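Local structure of succinyl-CoA:3-ketoacid coenzyme A transferase subunit B (Helicobacter pylori, 3RRL) at residues 11-16 and 93-98; 104-109 and 159-164; 134-139 and 166-171; 170-175 and 193-198; 179-184 and 199-204. The protein catalyses the transfer of coenzyme A from succinyl-CoA to a 3-oxo acid, giving a 3-oxoacyl-CoA and succinate. One frame throughout, in Å; residues are numbered along the deposited sequence.

Interaction 1 (11-16 and 93-98); sequences KELKEG and IDLAIL
The apolar part of this contact is carried by Leu-13, whose methyl CD2 drops onto Leu-95 and Ile-97, two residues that present their side chains to the 11-16 loop from alternate positions of strand 95-98. Leu-13 and Leu-95 cross at about a right angle and meet methyl to methyl, CD2 to CD2 at 3.3 Å, tighter than usual for two carbons, so the exact value is doubtful. CG of Leu-95 stands anti to the backbone N (chi1 -176°) and carries CD2. That methyl also lies 3.8 Å from the backbone O of Glu-12, while CD1 of Ile-97 stands a looser 4.2 Å from Leu-13 CD2.

No direct hydrogen bond joins the two segments; the polar link runs through water. One water donates to Asp-94 OD2 at 2.7 Å and, weakly, to Gly-16 O at 3.4 Å. The carboxylate of Asp-94 is held on both oxygens besides, by the backbone N of Tyr-18 at OD2 and by a salt bridge from Lys-133 at OD1. Glu-12 turns its own carboxylate to Arg-8, Lys-134 and Gln-166.

The loop carries the chain from helix 2-10 into strand 18-21, and Leu-13 and Leu-95 both rest on Val-19 of that strand. Strand 95-98 runs between strands 18-21 and 134-138, and Ile-136 of the latter touches both Glu-12 and Leu-95.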
# COMPACT_ATOMS: atom_id res chain seq x y z
N LYS B 11 19.74 -5.94 27.49
CA LYS B 11 18.78 -6.18 28.55
C LYS B 11 17.40 -5.64 28.20
O LYS B 11 16.39 -6.06 28.80
CB LYS B 11 19.27 -5.58 29.87
CG LYS B 11 20.53 -6.25 30.41
CD LYS B 11 20.90 -5.70 31.78
CE LYS B 11 21.87 -6.61 32.51
NZ LYS B 11 23.14 -6.82 31.75
N GLU B 12 17.34 -4.73 27.24
CA GLU B 12 16.07 -4.14 26.82
C GLU B 12 15.27 -5.05 25.87
O GLU B 12 14.09 -4.82 25.61
CB GLU B 12 16.29 -2.77 26.19
CG GLU B 12 16.94 -1.76 27.14
CD GLU B 12 16.03 -1.41 28.30
OE1 GLU B 12 14.83 -1.15 28.06
OE2 GLU B 12 16.51 -1.41 29.46
N LEU B 13 15.93 -6.08 25.35
CA LEU B 13 15.26 -7.01 24.44
C LEU B 13 14.48 -8.06 25.22
O LEU B 13 15.03 -8.73 26.10
CB LEU B 13 16.26 -7.67 23.50
CG LEU B 13 17.03 -6.71 22.60
CD1 LEU B 13 17.80 -7.48 21.56
CD2 LEU B 13 16.08 -5.76 21.95
N LYS B 14 13.20 -8.18 24.90
CA LYS B 14 12.31 -9.09 25.62
C LYS B 14 11.66 -10.09 24.68
O LYS B 14 11.44 -9.80 23.50
CB LYS B 14 11.22 -8.29 26.34
CG LYS B 14 11.74 -7.21 27.29
CD LYS B 14 12.29 -7.82 28.56
CE LYS B 14 12.45 -6.78 29.66
NZ LYS B 14 12.63 -7.41 31.01
N GLU B 15 11.34 -11.27 25.21
CA GLU B 15 10.70 -12.33 24.44
C GLU B 15 9.46 -11.83 23.73
O GLU B 15 8.60 -11.19 24.34
CB GLU B 15 10.32 -13.49 25.37
CG GLU B 15 11.49 -14.36 25.81
CD GLU B 15 11.76 -15.50 24.85
OE1 GLU B 15 10.92 -15.75 23.96
OE2 GLU B 15 12.82 -16.15 24.99
N GLY B 16 9.36 -12.13 22.43
CA GLY B 16 8.15 -11.84 21.68
C GLY B 16 8.17 -10.48 21.03
O GLY B 16 7.21 -10.09 20.36
N ILE B 93 6.43 -1.94 15.26
CA ILE B 93 7.73 -2.38 15.79
C ILE B 93 7.85 -1.99 17.27
O ILE B 93 7.69 -0.82 17.62
CB ILE B 93 8.89 -1.72 15.01
CG1 ILE B 93 8.79 -2.06 13.52
CG2 ILE B 93 10.25 -2.16 15.57
CD1 ILE B 93 8.94 -3.52 13.21
N ASP B 94 8.13 -2.96 18.13
CA ASP B 94 8.17 -2.70 19.57
C ASP B 94 9.38 -1.88 19.96
O ASP B 94 9.32 -1.05 20.86
CB ASP B 94 8.18 -4.02 20.35
CG ASP B 94 6.93 -4.85 20.11
OD1 ASP B 94 5.81 -4.32 20.31
OD2 ASP B 94 7.08 -6.02 19.71
N LEU B 95 10.50 -2.12 19.29
CA LEU B 95 11.75 -1.51 19.70
C LEU B 95 12.66 -1.15 18.53
O LEU B 95 12.96 -1.99 17.68
CB LEU B 95 12.46 -2.46 20.64
CG LEU B 95 13.75 -1.98 21.28
CD1 LEU B 95 13.47 -0.70 22.02
CD2 LEU B 95 14.23 -3.06 22.22
N ALA B 96 13.11 0.10 18.50
CA ALA B 96 14.13 0.50 17.56
C ALA B 96 15.33 1.00 18.35
O ALA B 96 15.19 1.88 19.21
CB ALA B 96 13.62 1.59 16.64
N ILE B 97 16.49 0.41 18.08
CA ILE B 97 17.72 0.82 18.72
C ILE B 97 18.59 1.53 17.71
O ILE B 97 18.77 1.04 16.59
CB ILE B 97 18.47 -0.38 19.32
CG1 ILE B 97 17.54 -1.17 20.25
CG2 ILE B 97 19.70 0.10 20.07
CD1 ILE B 97 18.21 -2.33 20.93
N LEU B 98 19.11 2.69 18.09
CA LEU B 98 19.82 3.55 17.16
C LEU B 98 21.08 4.11 17.79
O LEU B 98 21.18 4.25 19.01
CB LEU B 98 18.93 4.73 16.72
CG LEU B 98 17.66 4.49 15.91
CD1 LEU B 98 16.44 4.50 16.80
CD2 LEU B 98 17.52 5.56 14.84
O HOH W 1 4.93 -7.57 20.12

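Interaction 2 (104-109 and 159-164); sequences SQNGDL and TGKGVV
Leu-109 is matched by two residues, Thr-159 and Gly-160, in a classic beta bulge where its carbonyl O takes two backbone N-H groups. Gly-160 N donates to it at 3.3 Å, on a lone pair; Thr-159 N is modelled at 2.5 Å, doubtfully short. Leu-109 N returns a nearly straight bond to Gly-160 O at 2.9 Å. Gly-107 O receives Val-164 N at 3.1 Å and a weaker bond from Val-163 N.

Asp-108 reaches across with its carboxylate: OD1 accepts from Gly-162 N at 2.8 Å, on its anti side and near the carboxylate plane. Lys-161 lies alongside, but its NZ stays 4.1 Å from Asp-108 OD2, too far for a salt bridge. On the apolar side Leu-109 CB packs against Val-164 CG2 at 3.9 Å, and Leu-109 CD2 lies beside Thr-159, whose hydroxyl bonds to Asn-111. Both Leu-109 and Val-163 rest on Val-129 of helix 125-131.

Glycine at 107 and 162 permits positive phi and lets Gly-107 CA come to 4.1 Å from Gly-162 CA. Beyond the single bridge of Leu-109 and Gly-160, the two loops are joined mainly through backbone N-H and C=O groups, with Asp-108 satisfying one more amide.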
# COMPACT_ATOMS: atom_id res chain seq x y z
N SER B 104 19.81 15.54 22.88
CA SER B 104 19.48 16.70 23.69
C SER B 104 18.63 16.32 24.90
O SER B 104 18.05 15.26 24.94
CB SER B 104 18.80 17.77 22.86
OG SER B 104 17.41 17.62 22.92
N GLN B 105 18.58 17.20 25.89
CA GLN B 105 17.85 16.95 27.13
C GLN B 105 16.36 16.81 26.89
O GLN B 105 15.65 16.22 27.69
CB GLN B 105 18.15 18.02 28.18
CG GLN B 105 17.35 19.27 28.05
CD GLN B 105 17.87 20.38 28.93
OE1 GLN B 105 19.03 20.39 29.31
NE2 GLN B 105 17.01 21.32 29.25
N ASN B 106 15.89 17.38 25.80
CA ASN B 106 14.50 17.34 25.42
C ASN B 106 14.15 16.04 24.70
O ASN B 106 13.01 15.84 24.34
CB ASN B 106 14.16 18.54 24.55
CG ASN B 106 12.85 18.36 23.81
OD1 ASN B 106 11.83 18.03 24.41
ND2 ASN B 106 12.87 18.59 22.51
N GLY B 107 15.12 15.17 24.50
CA GLY B 107 14.90 13.94 23.78
C GLY B 107 15.14 14.02 22.28
O GLY B 107 14.80 13.11 21.56
N ASP B 108 15.72 15.13 21.83
CA ASP B 108 16.09 15.31 20.45
C ASP B 108 17.25 14.42 20.06
O ASP B 108 18.11 14.13 20.88
CB ASP B 108 16.48 16.75 20.20
CG ASP B 108 15.38 17.72 20.51
OD1 ASP B 108 14.25 17.27 20.76
OD2 ASP B 108 15.64 18.93 20.52
N LEU B 109 17.27 13.95 18.82
CA LEU B 109 18.34 13.11 18.32
C LEU B 109 18.97 13.60 17.02
O LEU B 109 18.28 13.96 16.10
CB LEU B 109 17.87 11.66 18.15
CG LEU B 109 18.77 10.75 17.33
CD1 LEU B 109 20.02 10.33 18.08
CD2 LEU B 109 18.04 9.56 16.82
N THR B 159 17.67 14.37 13.71
CA THR B 159 16.98 13.22 13.14
C THR B 159 15.51 13.24 13.57
O THR B 159 14.62 12.85 12.82
CB THR B 159 17.60 11.92 13.60
OG1 THR B 159 18.99 11.91 13.22
CG2 THR B 159 16.90 10.75 12.96
N GLY B 160 15.27 13.69 14.80
CA GLY B 160 13.92 13.83 15.31
C GLY B 160 13.89 14.65 16.59
O GLY B 160 14.88 14.72 17.32
N LYS B 161 12.74 15.25 16.86
CA LYS B 161 12.56 16.10 18.04
C LYS B 161 11.74 15.37 19.10
O LYS B 161 10.64 14.89 18.82
CB LYS B 161 11.87 17.40 17.62
CG LYS B 161 11.92 18.52 18.63
CD LYS B 161 11.56 19.86 17.97
CE LYS B 161 11.17 20.91 19.01
NZ LYS B 161 12.12 21.00 20.16
N GLY B 162 12.29 15.26 20.31
CA GLY B 162 11.61 14.61 21.42
C GLY B 162 11.20 13.17 21.11
O GLY B 162 10.10 12.73 21.46
N VAL B 163 12.06 12.46 20.39
CA VAL B 163 11.77 11.07 20.04
C VAL B 163 12.43 10.00 20.93
O VAL B 163 12.05 8.84 20.88
CB VAL B 163 12.17 10.80 18.58
CG1 VAL B 163 11.29 11.63 17.65
CG2 VAL B 163 13.65 11.10 18.37
N VAL B 164 13.39 10.39 21.76
CA VAL B 164 14.19 9.39 22.45
C VAL B 164 13.55 9.01 23.77
O VAL B 164 13.31 9.87 24.60
CB VAL B 164 15.64 9.89 22.71
CG1 VAL B 164 16.43 8.85 23.49
CG2 VAL B 164 16.32 10.21 21.39

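Interaction 3 (134-139 and 166-171); sequences KVIVIM and QLITDL
Strands 134-138 and 166-168 run parallel, their axes 4.8 Å apart at closest and turned by 22°, with Ile-136, Val-137 and Ile-138 level with Gln-166, Leu-167 and Ile-168. Four backbone bonds alternate between them, beginning with Gln-166 N to Val-135 O and ending with Met-139 N to Ile-168 O; the straightest is Ile-168 N to Val-137 O at 2.9 Å.

On the face of Ile-136 and Ile-138 the side chains of Gln-166 and Ile-168 lie level with theirs, pointing the same way. Ile-138 CG2 touches Ile-168 CB at 4.0 Å, and Ile-136 CG2 meets Ile-168 CD1. The amide oxygen OE1 of Gln-166 lies beside Ile-136, 3.2 Å from its CD1, and accepts from Lys-134 NZ at 2.9 Å. That ammonium comes from well above the carbonyl plane, 62° out of it, at the end of a fully extended lysine chain.

On the other face, Leu-167 CD1 touches both Val-137 CG1, at 4.0 Å, and CE of the selenomethionine Met-139, at 3.9 Å; the bend at chi3 (71°) brings CE there. Next in the chain, Thr-169 OG1 takes Leu-171 N in an ST turn and also bonds to His-141.

Glu-12 meets Lys-134 with OE1 and Gln-166 with OE2, which Arg-8 shares. Ammonium, amide and carboxylate thus help satisfy one another above an otherwise aliphatic sheet face, and the lysine charge probably polarises the Gln-166 carbonyl.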
# COMPACT_ATOMS: atom_id res chain seq x y z
N LYS B 134 9.01 1.88 21.32
CA LYS B 134 10.06 2.42 22.16
C LYS B 134 11.32 2.70 21.34
O LYS B 134 11.75 1.87 20.54
CB LYS B 134 10.39 1.48 23.32
CG LYS B 134 11.37 2.09 24.30
CD LYS B 134 11.70 1.16 25.44
CE LYS B 134 12.66 1.84 26.42
NZ LYS B 134 13.20 0.89 27.43
N VAL B 135 11.89 3.88 21.54
CA VAL B 135 13.10 4.28 20.85
C VAL B 135 14.24 4.37 21.84
O VAL B 135 14.20 5.18 22.76
CB VAL B 135 12.92 5.63 20.16
CG1 VAL B 135 14.24 6.12 19.61
CG2 VAL B 135 11.87 5.53 19.04
N ILE B 136 15.25 3.53 21.66
CA ILE B 136 16.45 3.55 22.48
C ILE B 136 17.66 4.01 21.67
O ILE B 136 17.94 3.46 20.61
CB ILE B 136 16.77 2.16 23.05
CG1 ILE B 136 15.57 1.60 23.81
CG2 ILE B 136 18.00 2.21 23.95
CD1 ILE B 136 15.77 0.17 24.28
N VAL B 137 18.37 5.02 22.16
CA VAL B 137 19.63 5.44 21.55
C VAL B 137 20.79 4.92 22.40
O VAL B 137 20.79 5.07 23.62
CB VAL B 137 19.73 6.97 21.44
CG1 VAL B 137 21.14 7.37 21.00
CG2 VAL B 137 18.71 7.51 20.47
N ILE B 138 21.77 4.31 21.75
CA ILE B 138 22.96 3.85 22.43
C ILE B 138 24.19 4.49 21.78
O ILE B 138 24.35 4.45 20.56
CB ILE B 138 23.08 2.31 22.45
CG1 ILE B 138 23.42 1.76 21.06
CG2 ILE B 138 21.81 1.69 23.02
CD1 ILE B 138 23.72 0.26 21.04
N MSE B 139 25.02 5.09 22.62
CA MSE B 139 26.00 6.04 22.14
C MSE B 139 27.16 6.17 23.11
O MSE B 139 26.96 6.08 24.32
CB MSE B 139 25.29 7.38 22.06
CG MSE B 139 26.07 8.51 21.48
SE MSE B 139 24.87 10.03 21.48
CE MSE B 139 24.79 10.38 23.39
N GLN B 166 14.81 6.32 25.78
CA GLN B 166 15.85 5.88 26.70
C GLN B 166 17.22 6.05 26.04
O GLN B 166 17.38 5.79 24.84
CB GLN B 166 15.61 4.43 27.09
CG GLN B 166 16.73 3.77 27.88
CD GLN B 166 16.49 2.27 28.07
OE1 GLN B 166 16.04 1.59 27.15
NE2 GLN B 166 16.76 1.77 29.26
N LEU B 167 18.19 6.50 26.82
CA LEU B 167 19.53 6.72 26.31
C LEU B 167 20.53 5.93 27.15
O LEU B 167 20.61 6.10 28.37
CB LEU B 167 19.88 8.21 26.30
CG LEU B 167 21.37 8.57 26.18
CD1 LEU B 167 21.94 8.15 24.83
CD2 LEU B 167 21.60 10.06 26.42
N ILE B 168 21.29 5.06 26.49
CA ILE B 168 22.28 4.25 27.15
C ILE B 168 23.67 4.64 26.65
O ILE B 168 23.95 4.52 25.46
CB ILE B 168 22.04 2.76 26.84
CG1 ILE B 168 20.63 2.34 27.27
CG2 ILE B 168 23.09 1.89 27.51
CD1 ILE B 168 20.30 0.88 26.97
N THR B 169 24.53 5.11 27.55
CA THR B 169 25.92 5.37 27.20
C THR B 169 26.88 4.51 28.04
O THR B 169 26.44 3.70 28.86
CB THR B 169 26.29 6.87 27.35
OG1 THR B 169 26.50 7.19 28.73
CG2 THR B 169 25.18 7.75 26.79
N ASP B 170 28.18 4.68 27.83
CA ASP B 170 29.19 3.95 28.61
C ASP B 170 29.23 4.43 30.07
O ASP B 170 29.83 3.78 30.94
CB ASP B 170 30.57 4.10 27.97
CG ASP B 170 30.87 5.53 27.56
OD1 ASP B 170 30.05 6.12 26.82
OD2 ASP B 170 31.91 6.08 27.99
N LEU B 171 28.59 5.56 30.33
CA LEU B 171 28.54 6.15 31.67
C LEU B 171 27.23 5.82 32.38
O LEU B 171 27.23 5.31 33.50
CB LEU B 171 28.76 7.66 31.65
CG LEU B 171 30.09 8.14 31.07
CD1 LEU B 171 30.25 9.65 31.26
CD2 LEU B 171 31.25 7.39 31.70

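Interaction 4 (170-175 and 193-198); sequences DLAVFE and DQVKEK
Val-195 of helix 193-198 splits its two methyls between two alternate residues of segment 170-175. CG1, anti to the backbone N (chi1 179°), meets Phe-174 tip to tip, 3.9 Å from the ring atom CZ. CG2 turns to Ala-172 instead, 4.1 Å from its CB, and also comes to 4.3 Å from Leu-171 CB. One helix turn further, the extended chain of Lys-198 lies across Leu-171 at about a right angle. Leu-171 CD1 touches it at two points, 3.6 Å from Lys-198 CD and 3.8 Å from CB, so the lysine contributes its aliphatic stem here. No hydrogen bond crosses between the two segments; the contact is wholly apolar.

Strand 172-177 pairs antiparallel with strand 180-186 as a beta hairpin, and the helix that follows the hairpin folds back against it. Ala-172 and Phe-174 sit on the face of the sheet that the helix approaches, where Leu-183 of the hairpin's second strand touches both of them and Leu-186 packs on Val-195.

Behind the first shell, Leu-167 and the selenomethionine Met-181, from the two flanking strands, both touch Phe-174. On the helix side, Lys-198 N bonds to Gln-194 O at 3.0 Å, which keeps the lysine one turn on from Gln-194. Two carbonyls of the segment also meet hydroxyls: Thr-199 OG1 bonds to Val-195 O, and Ser-148 OG to Lys-198 O.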
# COMPACT_ATOMS: atom_id res chain seq x y z
N ASP B 170 28.18 4.68 27.83
CA ASP B 170 29.19 3.95 28.61
C ASP B 170 29.23 4.43 30.07
O ASP B 170 29.83 3.78 30.94
CB ASP B 170 30.57 4.10 27.97
CG ASP B 170 30.87 5.53 27.56
OD1 ASP B 170 30.05 6.12 26.82
OD2 ASP B 170 31.91 6.08 27.99
N LEU B 171 28.59 5.56 30.33
CA LEU B 171 28.54 6.15 31.67
C LEU B 171 27.23 5.82 32.38
O LEU B 171 27.23 5.31 33.50
CB LEU B 171 28.76 7.66 31.65
CG LEU B 171 30.09 8.14 31.07
CD1 LEU B 171 30.25 9.65 31.26
CD2 LEU B 171 31.25 7.39 31.70
N ALA B 172 26.12 6.15 31.73
CA ALA B 172 24.82 6.06 32.37
C ALA B 172 23.63 5.72 31.48
O ALA B 172 23.71 5.72 30.27
CB ALA B 172 24.55 7.35 33.08
N VAL B 173 22.53 5.42 32.15
CA VAL B 173 21.26 5.20 31.51
C VAL B 173 20.32 6.33 31.89
O VAL B 173 20.16 6.65 33.05
CB VAL B 173 20.64 3.87 31.91
CG1 VAL B 173 19.35 3.65 31.19
CG2 VAL B 173 21.59 2.75 31.64
N PHE B 174 19.70 6.94 30.89
CA PHE B 174 18.78 8.04 31.10
C PHE B 174 17.44 7.71 30.49
O PHE B 174 17.36 6.98 29.52
CB PHE B 174 19.28 9.30 30.40
CG PHE B 174 20.60 9.80 30.88
CD1 PHE B 174 20.66 10.78 31.85
CD2 PHE B 174 21.77 9.33 30.34
CE1 PHE B 174 21.86 11.25 32.28
CE2 PHE B 174 22.97 9.80 30.77
CZ PHE B 174 23.02 10.76 31.74
N GLU B 175 16.38 8.26 31.07
CA GLU B 175 15.04 8.13 30.51
C GLU B 175 14.45 9.51 30.24
O GLU B 175 14.88 10.51 30.82
CB GLU B 175 14.14 7.31 31.43
CG GLU B 175 14.49 5.83 31.42
CD GLU B 175 13.68 5.01 32.40
OE1 GLU B 175 12.86 5.59 33.15
OE2 GLU B 175 13.87 3.77 32.43
N ASP B 193 29.23 11.81 40.09
CA ASP B 193 29.96 13.02 39.74
C ASP B 193 30.62 12.96 38.37
O ASP B 193 30.71 13.97 37.68
CB ASP B 193 31.00 13.36 40.82
CG ASP B 193 30.41 14.13 41.99
OD1 ASP B 193 29.20 13.96 42.28
OD2 ASP B 193 31.15 14.92 42.61
N GLN B 194 31.09 11.77 37.98
CA GLN B 194 31.64 11.59 36.64
C GLN B 194 30.59 11.91 35.58
O GLN B 194 30.89 12.50 34.54
CB GLN B 194 32.17 10.16 36.45
CG GLN B 194 33.65 10.01 36.75
CD GLN B 194 34.00 8.67 37.38
OE1 GLN B 194 33.23 7.71 37.29
NE2 GLN B 194 35.16 8.60 38.04
N VAL B 195 29.35 11.52 35.84
CA VAL B 195 28.26 11.77 34.91
C VAL B 195 27.89 13.25 34.86
O VAL B 195 27.76 13.82 33.78
CB VAL B 195 27.01 10.93 35.27
CG1 VAL B 195 25.88 11.23 34.30
CG2 VAL B 195 27.35 9.46 35.24
N LYS B 196 27.74 13.87 36.02
CA LYS B 196 27.45 15.30 36.07
C LYS B 196 28.52 16.06 35.31
O LYS B 196 28.22 16.95 34.51
CB LYS B 196 27.41 15.80 37.51
CG LYS B 196 26.29 15.26 38.36
CD LYS B 196 26.40 15.83 39.76
CE LYS B 196 25.25 15.40 40.65
NZ LYS B 196 25.50 15.82 42.06
N GLU B 197 29.76 15.70 35.57
CA GLU B 197 30.91 16.35 34.97
C GLU B 197 30.91 16.21 33.45
O GLU B 197 31.23 17.15 32.73
CB GLU B 197 32.19 15.74 35.54
CG GLU B 197 33.48 16.29 34.97
CD GLU B 197 34.70 15.62 35.57
OE1 GLU B 197 34.65 14.39 35.79
OE2 GLU B 197 35.70 16.33 35.82
N LYS B 198 30.54 15.03 32.96
CA LYS B 198 30.61 14.76 31.53
C LYS B 198 29.31 15.03 30.77
O LYS B 198 29.20 14.71 29.59
CB LYS B 198 31.11 13.34 31.27
CG LYS B 198 32.58 13.14 31.64
CD LYS B 198 33.13 11.86 31.04
CE LYS B 198 34.61 11.70 31.34
NZ LYS B 198 35.19 10.55 30.59

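Interaction 5 (179-184 and 199-204); sequences NAMKLV and TEAEFE
The ring of Phe-203 has Leu-183 along one side, approaching obliquely: Leu-183 CB is 3.7 Å from Phe-203 CD1, and Leu-183 CD2 is 3.8 Å from CE1. Both side chains point the same way from the sheet. Phe-203 CG takes the crowded position between its own backbone N and carbonyl carbon (chi1 60°), and Lys-196 of the preceding helix also touches this side chain.

The other flat group, the carboxylate of Glu-204, leaves on the face shared with Lys-182. The two side chains run side by side, and Lys-182 NZ closes a salt bridge to Glu-204 OE1 at 3.0 Å, nearly in line with the C-O bond. A bend at chi4 (-78°) places NZ at the oxygen. Arg-206 gives the same oxygen a second, long and weak ion pair, which may add a little to the positive field at OE1.

Between these groups the backbones pair in parallel. Glu-204 N donates to Met-181 O and Leu-183 N to Glu-204 O, both at 2.9 Å, bracketing Lys-182 opposite Glu-204. Phe-203 CB sits 3.2 Å from that same Met-181 O. Deeper in, SE of the selenomethionine Met-181 reaches Ala-201 CB at 4.3 Å, and the side chain also touches Phe-176 of strand 172-177.

Strand 180-186, helix 192-198 and strand 204-205 follow one another, and the two strands are parallel neighbours: a beta-alpha-beta crossover that adds the chain's last strand to an edge of the large mixed sheet.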
# COMPACT_ATOMS: atom_id res chain seq x y z
N ASN B 179 9.49 16.18 28.23
CA ASN B 179 10.59 16.96 27.68
C ASN B 179 11.71 17.11 28.70
O ASN B 179 12.44 18.11 28.71
CB ASN B 179 10.09 18.34 27.23
N ALA B 180 11.84 16.09 29.55
CA ALA B 180 12.72 16.14 30.72
C ALA B 180 13.49 14.83 30.87
O ALA B 180 12.95 13.75 30.65
CB ALA B 180 11.91 16.43 31.97
N MSE B 181 14.75 14.94 31.26
CA MSE B 181 15.66 13.81 31.27
C MSE B 181 16.01 13.34 32.68
O MSE B 181 16.43 14.14 33.52
CB MSE B 181 16.94 14.18 30.52
CG MSE B 181 17.88 13.02 30.28
SE MSE B 181 19.42 13.62 29.27
CE MSE B 181 20.11 11.92 28.65
N LYS B 182 15.86 12.04 32.93
CA LYS B 182 16.19 11.48 34.23
C LYS B 182 17.35 10.49 34.14
O LYS B 182 17.38 9.63 33.26
CB LYS B 182 14.98 10.76 34.83
CG LYS B 182 13.74 11.63 35.01
CD LYS B 182 12.51 10.75 35.22
CE LYS B 182 11.23 11.56 35.42
NZ LYS B 182 11.08 12.15 36.79
N LEU B 183 18.29 10.59 35.09
CA LEU B 183 19.38 9.64 35.17
C LEU B 183 18.86 8.53 36.05
O LEU B 183 18.69 8.73 37.25
CB LEU B 183 20.56 10.30 35.88
CG LEU B 183 21.69 9.37 36.30
CD1 LEU B 183 22.28 8.69 35.06
CD2 LEU B 183 22.77 10.10 37.08
N VAL B 184 18.56 7.38 35.46
CA VAL B 184 18.04 6.27 36.25
C VAL B 184 19.04 5.17 36.58
O VAL B 184 18.73 4.26 37.34
CB VAL B 184 16.78 5.68 35.61
CG1 VAL B 184 15.73 6.75 35.46
CG2 VAL B 184 17.11 5.06 34.25
N THR B 199 28.32 15.60 31.45
CA THR B 199 27.03 15.86 30.83
C THR B 199 26.68 17.35 30.83
O THR B 199 26.67 17.99 31.88
CB THR B 199 25.92 15.10 31.55
OG1 THR B 199 26.23 13.70 31.54
CG2 THR B 199 24.58 15.32 30.85
N GLU B 200 26.42 17.89 29.64
CA GLU B 200 25.98 19.28 29.52
C GLU B 200 24.48 19.41 29.78
O GLU B 200 24.03 20.35 30.43
CB GLU B 200 26.31 19.83 28.13
CG GLU B 200 27.78 19.77 27.78
CD GLU B 200 28.07 20.30 26.39
OE1 GLU B 200 29.24 20.23 25.95
OE2 GLU B 200 27.13 20.78 25.72
N ALA B 201 23.70 18.45 29.27
CA ALA B 201 22.26 18.47 29.44
C ALA B 201 21.90 18.56 30.92
O ALA B 201 22.61 18.03 31.76
CB ALA B 201 21.64 17.22 28.82
N GLU B 202 20.80 19.25 31.22
CA GLU B 202 20.28 19.29 32.58
C GLU B 202 19.38 18.08 32.81
O GLU B 202 18.53 17.76 31.97
CB GLU B 202 19.47 20.57 32.81
CG GLU B 202 20.26 21.85 32.64
CD GLU B 202 19.37 23.08 32.56
OE1 GLU B 202 18.22 22.96 32.08
OE2 GLU B 202 19.83 24.17 32.97
N PHE B 203 19.56 17.42 33.94
CA PHE B 203 18.77 16.23 34.23
C PHE B 203 18.44 16.10 35.71
O PHE B 203 19.10 16.70 36.56
CB PHE B 203 19.51 14.97 33.75
CG PHE B 203 20.85 14.76 34.40
CD1 PHE B 203 20.98 13.94 35.51
CD2 PHE B 203 21.98 15.37 33.89
CE1 PHE B 203 22.22 13.74 36.11
CE2 PHE B 203 23.22 15.17 34.48
CZ PHE B 203 23.34 14.36 35.60
N GLU B 204 17.40 15.32 36.01
CA GLU B 204 17.02 15.02 37.38
C GLU B 204 17.67 13.71 37.79
O GLU B 204 17.73 12.77 36.99
CB GLU B 204 15.51 14.88 37.50
CG GLU B 204 14.72 16.11 37.09
CD GLU B 204 13.23 15.80 36.90
OE1 GLU B 204 12.85 14.62 37.03
OE2 GLU B 204 12.45 16.74 36.63

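In the fold
From the N terminus, interaction 1 closes the longest loop, bringing the loop after helix 2-10 back over strand 95-98. Interaction 2 opens only after that, tying the loop ahead of strand 109-114 to the run that leads into strand 166-168. Interaction 3 crosses it, since strand 134-138 leaves from within the loop of interaction 2, and the two pack together at Val-137. Interaction 4 starts on Asp-170 and Leu-171, where interaction 3 ends, and crosses interaction 5 through the hairpin and its following helix. Interactions 1, 3, 4 and 5 thus step across one mixed sheet, while interaction 2 joins it to the smaller sheet and meets interaction 5 through Gln-105.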